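Local coordinates for SusD superfamily protein (PDB 3OTN) that probably binds glycans or related nutrients at the outer membrane for uptake by the cell, at residues Glu228-Phe232 / Lys246-Ile250; Arg301-Tyr307 / Gln413-Cys419; Pro137-Thr141 / Asp161-Ile165. All blocks are in the same frame, centred on the assembly; numbering follows the deposited sequence.

From the N terminus, the chain first closes on itself at interaction 3, where the loop leaving helix 108-133 lies against helix 156-172, in the helical part that SusD proteins build on tetratricopeptide-like repeats. Interaction 1 follows, drawing the loop after helix 210-225 onto the turn that leads into strand 249-253. Interaction 2 spans much further, bringing the loop ahead of strand 308-312 to the C-terminal part of helix 403-418. The three closures come in series, none enclosing or crossing another. Interactions 1 and 2 come within about 6 Å at their nearest atoms and share Arg-392 as a partner, whereas interaction 3 lies about 36 Å from interaction 2, centre to centre.

Interaction 1 (Glu228-Phe232 / Lys246-Ile250); sequences EYTLF and KGEFI
Tyr-229 lays one face of its ring over Ile-250, whose CG1 sits 3.8 Å from the ring centroid in a CH-pi contact; its phenol reaches water 1, with 2.8 Å from OH to the water oxygen. Segment 228-232 is an extended loop from Tyr-229 onward. Across the contact, 246-250 makes a type II' turn from Lys-246 to Phe-249, closed by Phe-249 N to Lys-246 O at 3.1 Å. Gly-247 occupies the turn's second position with phi 70° and psi -110°, where a CB would collide with Phe-232 CE1. The CA atoms of Tyr-229 and Glu-248 are 5.5 Å apart, those of Thr-230 and Gly-247 5.4 Å, and Thr-230 N makes a weak 3.4 Å hydrogen bond to Gly-247 O. This turn leads into strand 249-253, the central strand of a small antiparallel sheet. Glu-248 (chi1 m, chi2 t) receives Phe-232 N on OE2 at 3.0 Å; its carboxylate also meets Arg-392, Arg-359 and Thr-361, so an acid suits this buried place. Its CG lies over one face of the Phe-232 ring, 3.9 Å from the centroid. The edge of Phe-232 meets the face of Phe-249 in a T-shaped pair, centroids 5.1 Å apart and planes at 66°.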
ATOM      1  N   GLU A 228      11.458  -6.695  17.374  1.00 28.84           N
ATOM      2  CA  GLU A 228      10.028  -6.713  17.644  1.00 30.04           C
ATOM      3  C   GLU A 228       9.222  -7.325  16.505  1.00 28.48           C
ATOM      4  O   GLU A 228       8.013  -7.435  16.637  1.00 26.06           O
ATOM      5  CB  GLU A 228       9.530  -5.288  17.784  1.00 30.45           C
ATOM      6  CG  GLU A 228      10.254  -4.502  18.854  1.00 41.44           C
ATOM      7  CD  GLU A 228       9.559  -4.492  20.179  1.00 41.98           C
ATOM      8  OE1 GLU A 228       8.643  -5.305  20.392  1.00 51.42           O
ATOM      9  OE2 GLU A 228       9.952  -3.649  21.009  1.00 48.22           O
ATOM     10  N   TYR A 229       9.868  -7.604  15.365  1.00 25.01           N
ATOM     11  CA  TYR A 229       9.201  -8.180  14.184  1.00 23.72           C
ATOM     12  C   TYR A 229      10.068  -9.336  13.686  1.00 24.76           C
ATOM     13  O   TYR A 229      11.298  -9.315  13.825  1.00 23.59           O
ATOM     14  CB  TYR A 229       9.003  -7.138  13.067  1.00 22.31           C
ATOM     15  CG  TYR A 229       8.277  -5.890  13.547  1.00 22.89           C
ATOM     16  CD1 TYR A 229       6.911  -5.895  13.717  1.00 23.25           C
ATOM     17  CD2 TYR A 229       8.982  -4.745  13.930  1.00 28.87           C
ATOM     18  CE1 TYR A 229       6.224  -4.789  14.219  1.00 26.98           C
ATOM     19  CE2 TYR A 229       8.314  -3.614  14.417  1.00 24.46           C
ATOM     20  CZ  TYR A 229       6.937  -3.643  14.560  1.00 26.89           C
ATOM     21  OH  TYR A 229       6.249  -2.552  15.012  1.00 25.33           O
ATOM     22  N   THR A 230       9.411 -10.322  13.091  1.00 23.60           N
ATOM     23  CA  THR A 230      10.060 -11.514  12.563  1.00 25.94           C
ATOM     24  C   THR A 230       9.427 -11.825  11.224  1.00 23.82           C
ATOM     25  O   THR A 230       8.264 -11.491  10.997  1.00 27.25           O
ATOM     26  CB  THR A 230       9.860 -12.743  13.494  1.00 28.88           C
ATOM     27  OG1 THR A 230       8.471 -12.850  13.816  1.00 34.27           O
ATOM     28  CG2 THR A 230      10.636 -12.593  14.781  1.00 28.05           C
ATOM     29  N   LEU A 231      10.207 -12.411  10.329  1.00 21.95           N
ATOM     30  CA  LEU A 231       9.709 -12.835   9.028  1.00 25.06           C
ATOM     31  C   LEU A 231       8.783 -14.061   9.194  1.00 26.18           C
ATOM     32  O   LEU A 231       9.059 -14.954   9.990  1.00 27.41           O
ATOM     33  CB  LEU A 231      10.874 -13.184   8.103  1.00 26.83           C
ATOM     34  CG  LEU A 231      11.684 -12.032   7.508  1.00 23.61           C
ATOM     35  CD1 LEU A 231      12.876 -12.605   6.691  1.00 22.64           C
ATOM     36  CD2 LEU A 231      10.827 -11.121   6.648  1.00 21.92           C
ATOM     37  N   PHE A 232       7.689 -14.092   8.448  1.00 23.51           N
ATOM     38  CA  PHE A 232       6.857 -15.297   8.358  1.00 22.95           C
ATOM     39  C   PHE A 232       7.652 -16.370   7.634  1.00 21.45           C
ATOM     40  O   PHE A 232       8.421 -16.075   6.724  1.00 22.84           O
ATOM     41  CB  PHE A 232       5.570 -15.033   7.536  1.00 22.28           C
ATOM     42  CG  PHE A 232       4.615 -14.087   8.194  1.00 21.47           C
ATOM     43  CD1 PHE A 232       4.238 -14.266   9.516  1.00 22.56           C
ATOM     44  CD2 PHE A 232       4.049 -13.047   7.467  1.00 16.20           C
ATOM     45  CE1 PHE A 232       3.325 -13.389  10.135  1.00 24.26           C
ATOM     46  CE2 PHE A 232       3.132 -12.166   8.085  1.00 22.18           C
ATOM     47  CZ  PHE A 232       2.792 -12.339   9.404  1.00 21.19           C
ATOM     48  N   LYS A 246       0.531  -8.984  14.040  1.00 21.33           N
ATOM     49  CA  LYS A 246       1.615  -9.762  14.638  1.00 20.87           C
ATOM     50  C   LYS A 246       2.592 -10.165  13.553  1.00 20.38           C
ATOM     51  O   LYS A 246       2.320 -10.029  12.358  1.00 20.72           O
ATOM     52  CB  LYS A 246       1.130 -11.098  15.237  1.00 24.34           C
ATOM     53  CG  LYS A 246      -0.172 -11.162  15.965  1.00 31.32           C
ATOM     54  CD  LYS A 246      -0.270 -12.393  16.888  1.00 39.39           C
ATOM     55  CE  LYS A 246       0.000 -13.723  16.209  1.00 46.40           C
ATOM     56  NZ  LYS A 246      -0.050 -14.847  17.194  1.00 54.68           N
ATOM     57  N   GLY A 247       3.696 -10.753  13.978  1.00 21.58           N
ATOM     58  CA  GLY A 247       4.651 -11.373  13.050  1.00 21.47           C
ATOM     59  C   GLY A 247       5.351 -10.282  12.267  1.00 21.95           C
ATOM     60  O   GLY A 247       6.079  -9.486  12.843  1.00 22.25           O
ATOM     61  N   GLU A 248       5.058 -10.185  10.976  1.00 20.12           N
ATOM     62  CA  GLU A 248       5.628  -9.127  10.136  1.00 17.96           C
ATOM     63  C   GLU A 248       4.871  -7.813  10.200  1.00 19.30           C
ATOM     64  O   GLU A 248       5.424  -6.754   9.845  1.00 19.06           O
ATOM     65  CB  GLU A 248       5.656  -9.557   8.683  1.00 15.76           C
ATOM     66  CG  GLU A 248       6.629 -10.673   8.360  1.00 23.98           C
ATOM     67  CD  GLU A 248       6.922 -10.807   6.872  1.00 19.21           C
ATOM     68  OE1 GLU A 248       6.797  -9.778   6.125  1.00 20.40           O
ATOM     69  OE2 GLU A 248       7.291 -11.944   6.457  1.00 17.81           O
ATOM     70  N   PHE A 249       3.612  -7.857  10.606  1.00 18.12           N
ATOM     71  CA  PHE A 249       2.742  -6.711  10.384  1.00 18.90           C
ATOM     72  C   PHE A 249       3.059  -5.563  11.341  1.00 18.26           C
ATOM     73  O   PHE A 249       3.063  -5.727  12.560  1.00 16.53           O
ATOM     74  CB  PHE A 249       1.275  -7.078  10.431  1.00 19.62           C
ATOM     75  CG  PHE A 249       0.878  -8.164   9.441  1.00 19.49           C
ATOM     76  CD1 PHE A 249       1.237  -8.084   8.101  1.00 18.35           C
ATOM     77  CD2 PHE A 249       0.173  -9.283   9.882  1.00 22.76           C
ATOM     78  CE1 PHE A 249       0.865  -9.089   7.197  1.00 19.68           C
ATOM     79  CE2 PHE A 249      -0.211 -10.270   9.011  1.00 22.80           C
ATOM     80  CZ  PHE A 249       0.130 -10.186   7.658  1.00 19.13           C
ATOM     81  N   ILE A 250       3.289  -4.393  10.752  1.00 18.80           N
ATOM     82  CA  ILE A 250       3.708  -3.170  11.476  1.00 19.27           C
ATOM     83  C   ILE A 250       2.543  -2.188  11.551  1.00 17.85           C
ATOM     84  O   ILE A 250       2.212  -1.681  12.642  1.00 20.27           O
ATOM     85  CB  ILE A 250       4.946  -2.518  10.780  1.00 19.47           C
ATOM     86  CG1 ILE A 250       6.135  -3.474  10.818  1.00 16.28           C
ATOM     87  CG2 ILE A 250       5.365  -1.203  11.496  1.00 18.64           C
ATOM     88  CD1 ILE A 250       7.277  -3.052   9.905  1.00 22.56           C
TER
HETATM   89  O   HOH W   1       3.538  -2.662  15.469  1.00 32.22           O

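Interaction 2 (Arg301-Tyr307 / Gln413-Cys419); sequences RTEEKQY and QRYFDLC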
ATOM      1  N   ARG A 301       6.566 -19.199  -4.706  1.00 24.69           N
ATOM      2  CA  ARG A 301       5.448 -18.265  -4.853  1.00 23.52           C
ATOM      3  C   ARG A 301       4.515 -18.605  -6.016  1.00 25.85           C
ATOM      4  O   ARG A 301       3.310 -18.279  -5.958  1.00 22.78           O
ATOM      5  CB  ARG A 301       5.966 -16.819  -4.962  1.00 24.88           C
ATOM      6  CG  ARG A 301       6.589 -16.341  -3.620  1.00 21.69           C
ATOM      7  CD  ARG A 301       7.493 -15.130  -3.673  1.00 21.35           C
ATOM      8  NE  ARG A 301       8.698 -15.299  -4.482  1.00 24.28           N
ATOM      9  CZ  ARG A 301       9.784 -14.528  -4.390  1.00 20.62           C
ATOM     10  NH1 ARG A 301       9.831 -13.481  -3.552  1.00 24.39           N
ATOM     11  NH2 ARG A 301      10.826 -14.779  -5.174  1.00 24.39           N
ATOM     12  N   THR A 302       5.054 -19.272  -7.049  1.00 23.47           N
ATOM     13  CA  THR A 302       4.244 -19.689  -8.201  1.00 25.66           C
ATOM     14  C   THR A 302       3.743 -21.143  -8.113  1.00 27.21           C
ATOM     15  O   THR A 302       3.142 -21.656  -9.062  1.00 26.65           O
ATOM     16  CB  THR A 302       5.008 -19.454  -9.536  1.00 25.90           C
ATOM     17  OG1 THR A 302       6.287 -20.095  -9.448  1.00 28.09           O
ATOM     18  CG2 THR A 302       5.172 -17.951  -9.778  1.00 25.21           C
ATOM     19  N   GLU A 303       3.954 -21.804  -6.985  1.00 27.58           N
ATOM     20  CA  GLU A 303       3.358 -23.129  -6.782  1.00 28.39           C
ATOM     21  C   GLU A 303       1.876 -22.949  -6.467  1.00 26.75           C
ATOM     22  O   GLU A 303       1.463 -21.928  -5.881  1.00 23.05           O
ATOM     23  CB  GLU A 303       4.063 -23.903  -5.675  1.00 30.13           C
ATOM     24  CG  GLU A 303       5.515 -24.198  -6.009  1.00 31.19           C
ATOM     25  CD  GLU A 303       6.247 -24.967  -4.910  1.00 35.95           C
ATOM     26  OE1 GLU A 303       5.632 -25.302  -3.871  1.00 33.66           O
ATOM     27  OE2 GLU A 303       7.454 -25.218  -5.102  1.00 39.00           O
ATOM     28  N   GLU A 304       1.091 -23.931  -6.884  1.00 24.66           N
ATOM     29  CA  GLU A 304      -0.362 -23.868  -6.770  1.00 26.38           C
ATOM     30  C   GLU A 304      -0.773 -23.546  -5.342  1.00 27.29           C
ATOM     31  O   GLU A 304      -0.326 -24.201  -4.407  1.00 26.64           O
ATOM     32  CB  GLU A 304      -0.998 -25.195  -7.197  1.00 29.18           C
ATOM     33  CG  GLU A 304      -2.540 -25.236  -7.144  1.00 31.85           C
ATOM     34  CD  GLU A 304      -3.227 -24.253  -8.112  1.00 25.73           C
ATOM     35  OE1 GLU A 304      -2.648 -23.900  -9.152  1.00 28.37           O
ATOM     36  OE2 GLU A 304      -4.389 -23.898  -7.821  1.00 24.24           O
ATOM     37  N   LYS A 305      -1.650 -22.551  -5.201  1.00 25.61           N
ATOM     38  CA  LYS A 305      -2.154 -22.118  -3.893  1.00 26.72           C
ATOM     39  C   LYS A 305      -1.071 -21.592  -2.925  1.00 25.38           C
ATOM     40  O   LYS A 305      -1.138 -21.788  -1.706  1.00 27.14           O
ATOM     41  CB  LYS A 305      -3.092 -23.194  -3.271  1.00 26.85           C
ATOM     42  CG  LYS A 305      -4.409 -23.317  -4.080  1.00 27.68           C
ATOM     43  CD  LYS A 305      -5.335 -24.401  -3.590  1.00 23.47           C
ATOM     44  CE  LYS A 305      -6.481 -24.654  -4.552  1.00 27.46           C
ATOM     45  NZ  LYS A 305      -6.074 -25.341  -5.837  1.00 17.62           N
ATOM     46  N   GLN A 306      -0.107 -20.879  -3.500  1.00 21.96           N
ATOM     47  CA  GLN A 306       0.792 -20.019  -2.755  1.00 23.30           C
ATOM     48  C   GLN A 306       0.293 -18.626  -3.081  1.00 20.44           C
ATOM     49  O   GLN A 306      -0.736 -18.247  -2.552  1.00 20.97           O
ATOM     50  CB  GLN A 306       2.258 -20.302  -3.103  1.00 24.80           C
ATOM     51  CG  GLN A 306       2.670 -21.717  -2.630  1.00 24.05           C
ATOM     52  CD  GLN A 306       2.712 -21.874  -1.097  1.00 27.41           C
ATOM     53  OE1 GLN A 306       2.821 -20.909  -0.355  1.00 22.24           O
ATOM     54  NE2 GLN A 306       2.670 -23.103  -0.642  1.00 24.33           N
ATOM     55  N   TYR A 307       0.942 -17.878  -3.961  1.00 20.78           N
ATOM     56  CA  TYR A 307       0.438 -16.556  -4.318  1.00 19.25           C
ATOM     57  C   TYR A 307      -0.672 -16.600  -5.356  1.00 22.76           C
ATOM     58  O   TYR A 307      -1.486 -15.659  -5.444  1.00 23.43           O
ATOM     59  CB  TYR A 307       1.587 -15.689  -4.807  1.00 21.27           C
ATOM     60  CG  TYR A 307       2.399 -14.979  -3.749  1.00 20.25           C
ATOM     61  CD1 TYR A 307       2.239 -15.217  -2.377  1.00 25.30           C
ATOM     62  CD2 TYR A 307       3.356 -14.047  -4.132  1.00 19.05           C
ATOM     63  CE1 TYR A 307       2.966 -14.500  -1.432  1.00 21.82           C
ATOM     64  CE2 TYR A 307       4.081 -13.310  -3.181  1.00 22.84           C
ATOM     65  CZ  TYR A 307       3.898 -13.558  -1.839  1.00 22.77           C
ATOM     66  OH  TYR A 307       4.636 -12.871  -0.899  1.00 19.15           O
ATOM     67  N   GLN A 413      12.885  -8.857  -5.888  1.00 21.65           N
ATOM     68  CA  GLN A 413      12.189  -9.398  -4.737  1.00 19.65           C
ATOM     69  C   GLN A 413      11.036  -8.509  -4.268  1.00 15.96           C
ATOM     70  O   GLN A 413      10.062  -9.024  -3.740  1.00 17.17           O
ATOM     71  CB  GLN A 413      13.146  -9.768  -3.594  1.00 21.69           C
ATOM     72  CG  GLN A 413      14.179 -10.822  -3.982  1.00 24.51           C
ATOM     73  CD  GLN A 413      13.561 -12.035  -4.651  1.00 22.93           C
ATOM     74  OE1 GLN A 413      12.488 -12.476  -4.255  1.00 25.81           O
ATOM     75  NE2 GLN A 413      14.223 -12.570  -5.667  1.00 20.97           N
ATOM     76  N   ARG A 414      11.122  -7.199  -4.498  1.00 16.93           N
ATOM     77  CA  ARG A 414      10.007  -6.324  -4.235  1.00 17.86           C
ATOM     78  C   ARG A 414       8.826  -6.683  -5.148  1.00 19.89           C
ATOM     79  O   ARG A 414       7.688  -6.762  -4.680  1.00 18.86           O
ATOM     80  CB  ARG A 414      10.390  -4.861  -4.392  1.00 19.35           C
ATOM     81  CG  ARG A 414      11.328  -4.367  -3.269  1.00 25.19           C
ATOM     82  CD  ARG A 414      11.550  -2.849  -3.366  1.00 28.81           C
ATOM     83  NE  ARG A 414      10.304  -2.180  -3.035  1.00 20.74           N
ATOM     84  CZ  ARG A 414       9.832  -2.014  -1.814  1.00 22.57           C
ATOM     85  NH1 ARG A 414      10.533  -2.376  -0.748  1.00 23.27           N
ATOM     86  NH2 ARG A 414       8.655  -1.440  -1.649  1.00 24.70           N
ATOM     87  N   TYR A 415       9.089  -6.858  -6.447  1.00 19.77           N
ATOM     88  CA  TYR A 415       8.034  -7.228  -7.375  1.00 19.86           C
ATOM     89  C   TYR A 415       7.453  -8.602  -6.987  1.00 19.09           C
ATOM     90  O   TYR A 415       6.238  -8.766  -6.862  1.00 19.81           O
ATOM     91  CB  TYR A 415       8.538  -7.311  -8.817  1.00 20.79           C
ATOM     92  CG  TYR A 415       8.558  -5.982  -9.574  1.00 19.19           C
ATOM     93  CD1 TYR A 415       9.447  -4.963  -9.230  1.00 18.68           C
ATOM     94  CD2 TYR A 415       7.729  -5.777 -10.670  1.00 22.59           C
ATOM     95  CE1 TYR A 415       9.506  -3.765  -9.956  1.00 23.45           C
ATOM     96  CE2 TYR A 415       7.774  -4.597 -11.389  1.00 21.61           C
ATOM     97  CZ  TYR A 415       8.660  -3.606 -11.049  1.00 22.77           C
ATOM     98  OH  TYR A 415       8.658  -2.449 -11.771  1.00 23.41           O
ATOM     99  N   PHE A 416       8.335  -9.568  -6.784  1.00 21.27           N
ATOM    100  CA  PHE A 416       7.908 -10.939  -6.584  1.00 20.36           C
ATOM    101  C   PHE A 416       7.265 -11.198  -5.231  1.00 20.48           C
ATOM    102  O   PHE A 416       6.293 -11.967  -5.171  1.00 20.71           O
ATOM    103  CB  PHE A 416       9.031 -11.921  -6.831  1.00 22.29           C
ATOM    104  CG  PHE A 416       9.577 -11.899  -8.273  1.00 22.52           C
ATOM    105  CD1 PHE A 416       8.717 -11.909  -9.381  1.00 23.97           C
ATOM    106  CD2 PHE A 416      10.932 -11.919  -8.498  1.00 23.02           C
ATOM    107  CE1 PHE A 416       9.238 -11.907 -10.692  1.00 26.13           C
ATOM    108  CE2 PHE A 416      11.459 -11.922  -9.803  1.00 21.39           C
ATOM    109  CZ  PHE A 416      10.600 -11.920 -10.889  1.00 19.81           C
ATOM    110  N   ASP A 417       7.814 -10.617  -4.170  1.00 20.65           N
ATOM    111  CA  ASP A 417       7.342 -10.872  -2.808  1.00 20.39           C
ATOM    112  C   ASP A 417       6.200  -9.960  -2.387  1.00 22.41           C
ATOM    113  O   ASP A 417       5.293 -10.393  -1.655  1.00 18.98           O
ATOM    114  CB  ASP A 417       8.481 -10.756  -1.782  1.00 19.04           C
ATOM    115  CG  ASP A 417       8.472 -11.884  -0.775  1.00 22.77           C
ATOM    116  OD1 ASP A 417       8.570 -13.030  -1.255  1.00 23.81           O
ATOM    117  OD2 ASP A 417       8.342 -11.639   0.459  1.00 26.19           O
ATOM    118  N   LEU A 418       6.250  -8.703  -2.830  1.00 20.03           N
ATOM    119  CA  LEU A 418       5.224  -7.724  -2.468  1.00 19.36           C
ATOM    120  C   LEU A 418       4.130  -7.474  -3.526  1.00 18.06           C
ATOM    121  O   LEU A 418       3.384  -6.500  -3.434  1.00 20.63           O
ATOM    122  CB  LEU A 418       5.900  -6.402  -2.085  1.00 19.55           C
ATOM    123  CG  LEU A 418       7.088  -6.553  -1.109  1.00 23.56           C
ATOM    124  CD1 LEU A 418       7.731  -5.189  -0.868  1.00 16.46           C
ATOM    125  CD2 LEU A 418       6.602  -7.176   0.205  1.00 20.71           C
ATOM    126  N   CYS A 419       4.016  -8.330  -4.535  1.00 18.38           N
ATOM    127  CA  CYS A 419       3.047  -8.081  -5.587  1.00 18.18           C
ATOM    128  C   CYS A 419       1.618  -7.971  -5.065  1.00 17.27           C
ATOM    129  O   CYS A 419       1.221  -8.732  -4.190  1.00 17.93           O
ATOM    130  CB  CYS A 419       3.091  -9.173  -6.660  1.00 18.62           C
ATOM    131  SG  CYS A 419       2.963 -10.896  -6.034  1.00 22.11           S
TER
HETATM  132  O   HOH W   2       6.003 -12.573   1.528  1.00 23.90           O
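Only the two ends of 301-307 reach the helix: Arg-301 and Tyr-307 both point toward it, while the residues between them bulge away. That loop is held by the type II turn Glu-303 to Gln-306, with Lys-305 at positive phi, and by Tyr-307 N bonding to Arg-301 O at 3.1 Å, which brings the loop's two ends together, so both side chains can reach the helix. Arginine suits its place because one flat guanidinium serves several acceptors. NH1 forms a salt bridge with Asp-417 OD1 at 2.7 Å and a hydrogen bond to Gln-413 OE1 at 2.9 Å; NH2 reaches the same Gln-413 OE1 at 3.0 Å and also pairs with Asp-299. Phe-416 CB packs over the guanidinium face, 3.6 Å from Arg-301 CZ. Gln-413 NE2 is hydrogen-bonded to Glu-409, consistent with OE1 facing the arginine. Tyr-307 OH donates to Asp-417 O at 2.7 Å, a carbonyl that also accepts from Lys-338, and water 2 links that hydroxyl to Asp-417 OD2, which Arg-392 also binds. Cys-419 SG lies obliquely to the Tyr-307 ring, 4.7 Å from its centroid. Gln-413 and Asp-417 lie one turn apart, both facing Arg-301. The contact is a buried polar network tying the loop before strand 308-312 to helix 403-418 in the SusD fold.

Interaction 3 (Pro137-Thr141 / Asp161-Ile165); sequences PKITT and DEIII. With EDO (1,2-ethanediol), chain R.
Pro-137 begins a loop segment that is extended as far as Ile-139 and broken at Thr-140, where psi is 7°; the proline carbonyl is held by Tyr-87. Lys-138 points its CB toward helix 156-172 and runs out with chi1 and chi2 t and chi3 p, so that NZ forms a salt bridge with Glu-162 OE1 at 2.7 Å; NZ also pairs with Glu-158, one turn earlier. Its aliphatic part passes Ile-163, with Lys-138 CG 3.9 Å from Ile-163 CD1. Ile-139 turns away, and its carbonyl accepts from Tyr-126. Thr-140 points back toward the helix: its CG2 meets Ile-163 CD1 at 3.6 Å, the methyl adding an apolar contact while the hydroxyl suits a partly exposed position, and their CA atoms are 7.8 Å apart. Thr-140 O accepts a weak hydrogen bond from O2 of a 1,2-ethanediol at 3.0 Å, probably a crystallisation additive. The helix has a wider pi-type turn at 161-164. The loop thus folds back on the helix that follows it, with Ile-163 packed between loop and helix 108-133 (Arg-122, Tyr-126), in the probable tetratricopeptide-like region.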
ATOM      1  N   PRO A 137      -2.826  20.729  -1.881  1.00 19.48           N
ATOM      2  CA  PRO A 137      -2.954  21.773  -0.856  1.00 19.93           C
ATOM      3  C   PRO A 137      -2.261  21.448   0.461  1.00 20.21           C
ATOM      4  O   PRO A 137      -2.357  20.343   0.956  1.00 19.16           O
ATOM      5  CB  PRO A 137      -4.469  21.884  -0.662  1.00 19.99           C
ATOM      6  CG  PRO A 137      -5.023  21.508  -1.999  1.00 19.61           C
ATOM      7  CD  PRO A 137      -4.137  20.443  -2.502  1.00 19.51           C
ATOM      8  N   LYS A 138      -1.566  22.444   0.982  1.00 20.08           N
ATOM      9  CA  LYS A 138      -0.785  22.372   2.190  1.00 21.38           C
ATOM     10  C   LYS A 138      -1.639  22.915   3.339  1.00 21.92           C
ATOM     11  O   LYS A 138      -1.694  24.116   3.544  1.00 24.97           O
ATOM     12  CB  LYS A 138       0.471  23.216   1.997  1.00 20.47           C
ATOM     13  CG  LYS A 138       1.452  23.220   3.167  1.00 20.87           C
ATOM     14  CD  LYS A 138       2.785  23.864   2.757  1.00 27.47           C
ATOM     15  CE  LYS A 138       2.684  25.315   2.550  1.00 28.34           C
ATOM     16  NZ  LYS A 138       4.035  25.913   2.280  1.00 21.15           N
ATOM     17  N   ILE A 139      -2.284  22.007   4.082  1.00 20.65           N
ATOM     18  CA  ILE A 139      -3.268  22.328   5.109  1.00 21.29           C
ATOM     19  C   ILE A 139      -2.908  21.652   6.426  1.00 20.63           C
ATOM     20  O   ILE A 139      -2.939  20.419   6.534  1.00 19.72           O
ATOM     21  CB  ILE A 139      -4.688  21.870   4.685  1.00 23.51           C
ATOM     22  CG1 ILE A 139      -5.116  22.543   3.385  1.00 25.11           C
ATOM     23  CG2 ILE A 139      -5.724  22.208   5.766  1.00 21.21           C
ATOM     24  CD1 ILE A 139      -6.372  21.942   2.781  1.00 26.70           C
ATOM     25  N   THR A 140      -2.527  22.464   7.399  1.00 20.86           N
ATOM     26  CA  THR A 140      -2.240  22.005   8.750  1.00 23.28           C
ATOM     27  C   THR A 140      -3.046  22.771   9.789  1.00 26.51           C
ATOM     28  O   THR A 140      -2.805  22.598  10.983  1.00 29.38           O
ATOM     29  CB  THR A 140      -0.723  22.186   9.094  1.00 25.72           C
ATOM     30  OG1 THR A 140      -0.364  23.553   8.934  1.00 26.00           O
ATOM     31  CG2 THR A 140       0.145  21.340   8.183  1.00 24.66           C
ATOM     32  N   THR A 141      -3.981  23.621   9.368  1.00 25.69           N
ATOM     33  CA  THR A 141      -4.783  24.391  10.312  1.00 28.18           C
ATOM     34  C   THR A 141      -6.231  23.953  10.174  1.00 26.73           C
ATOM     35  O   THR A 141      -6.638  23.465   9.124  1.00 25.26           O
ATOM     36  CB  THR A 141      -4.642  25.938  10.107  1.00 32.51           C
ATOM     37  OG1 THR A 141      -5.485  26.378   9.049  1.00 40.80           O
ATOM     38  CG2 THR A 141      -3.226  26.321   9.780  1.00 32.07           C
ATOM     39  N   ASP A 161       8.800  18.735   3.149  1.00 20.77           N
ATOM     40  CA  ASP A 161       9.690  19.471   4.064  1.00 19.65           C
ATOM     41  C   ASP A 161       8.959  20.134   5.239  1.00 20.35           C
ATOM     42  O   ASP A 161       9.552  20.318   6.297  1.00 21.37           O
ATOM     43  CB  ASP A 161      10.454  20.580   3.325  1.00 20.03           C
ATOM     44  CG  ASP A 161      11.456  20.059   2.314  1.00 25.22           C
ATOM     45  OD1 ASP A 161      11.783  18.866   2.319  1.00 20.65           O
ATOM     46  OD2 ASP A 161      11.915  20.886   1.517  1.00 21.51           O
ATOM     47  N   GLU A 162       7.719  20.557   5.023  1.00 19.45           N
ATOM     48  CA  GLU A 162       6.950  21.278   6.038  1.00 21.76           C
ATOM     49  C   GLU A 162       5.971  20.432   6.815  1.00 20.10           C
ATOM     50  O   GLU A 162       5.654  20.762   7.966  1.00 21.15           O
ATOM     51  CB  GLU A 162       6.219  22.486   5.404  1.00 21.12           C
ATOM     52  CG  GLU A 162       7.170  23.542   4.840  1.00 25.46           C
ATOM     53  CD  GLU A 162       6.495  24.681   4.076  1.00 34.19           C
ATOM     54  OE1 GLU A 162       5.400  25.129   4.491  1.00 25.43           O
ATOM     55  OE2 GLU A 162       7.085  25.144   3.065  1.00 29.20           O
ATOM     56  N   ILE A 163       5.472  19.356   6.222  1.00 19.80           N
ATOM     57  CA  ILE A 163       4.476  18.533   6.896  1.00 20.85           C
ATOM     58  C   ILE A 163       4.991  17.137   7.191  1.00 17.73           C
ATOM     59  O   ILE A 163       5.169  16.767   8.341  1.00 20.16           O
ATOM     60  CB  ILE A 163       3.141  18.424   6.121  1.00 20.48           C
ATOM     61  CG1 ILE A 163       2.612  19.827   5.796  1.00 21.69           C
ATOM     62  CG2 ILE A 163       2.093  17.623   6.995  1.00 18.88           C
ATOM     63  CD1 ILE A 163       1.226  19.817   5.100  1.00 20.49           C
ATOM     64  N   ILE A 164       5.235  16.359   6.147  1.00 17.71           N
ATOM     65  CA  ILE A 164       5.506  14.941   6.303  1.00 15.72           C
ATOM     66  C   ILE A 164       6.734  14.686   7.190  1.00 18.64           C
ATOM     67  O   ILE A 164       6.641  13.970   8.177  1.00 18.77           O
ATOM     68  CB  ILE A 164       5.663  14.250   4.947  1.00 15.70           C
ATOM     69  CG1 ILE A 164       4.380  14.368   4.107  1.00 17.59           C
ATOM     70  CG2 ILE A 164       6.051  12.784   5.107  1.00 16.37           C
ATOM     71  CD1 ILE A 164       4.536  13.833   2.664  1.00 17.04           C
ATOM     72  N   ILE A 165       7.877  15.269   6.834  1.00 20.26           N
ATOM     73  CA  ILE A 165       9.124  14.985   7.557  1.00 21.95           C
ATOM     74  C   ILE A 165       9.091  15.540   8.986  1.00 21.40           C
ATOM     75  O   ILE A 165       9.374  14.782   9.928  1.00 21.49           O
ATOM     76  CB  ILE A 165      10.362  15.381   6.752  1.00 23.03           C
ATOM     77  CG1 ILE A 165      10.471  14.458   5.524  1.00 20.79           C
ATOM     78  CG2 ILE A 165      11.622  15.343   7.608  1.00 20.64           C
ATOM     79  CD1 ILE A 165      11.455  14.994   4.411  1.00 21.61           C
TER
HETATM   80  C1  EDO R 631      -3.054  21.572  13.949  1.00 38.42           C
HETATM   81  O1  EDO R 631      -4.057  22.545  14.209  1.00 47.95           O
HETATM   82  C2  EDO R 631      -1.697  22.254  13.866  1.00 51.20           C
HETATM   83  O2  EDO R 631      -0.824  21.512  13.007  1.00 49.22           O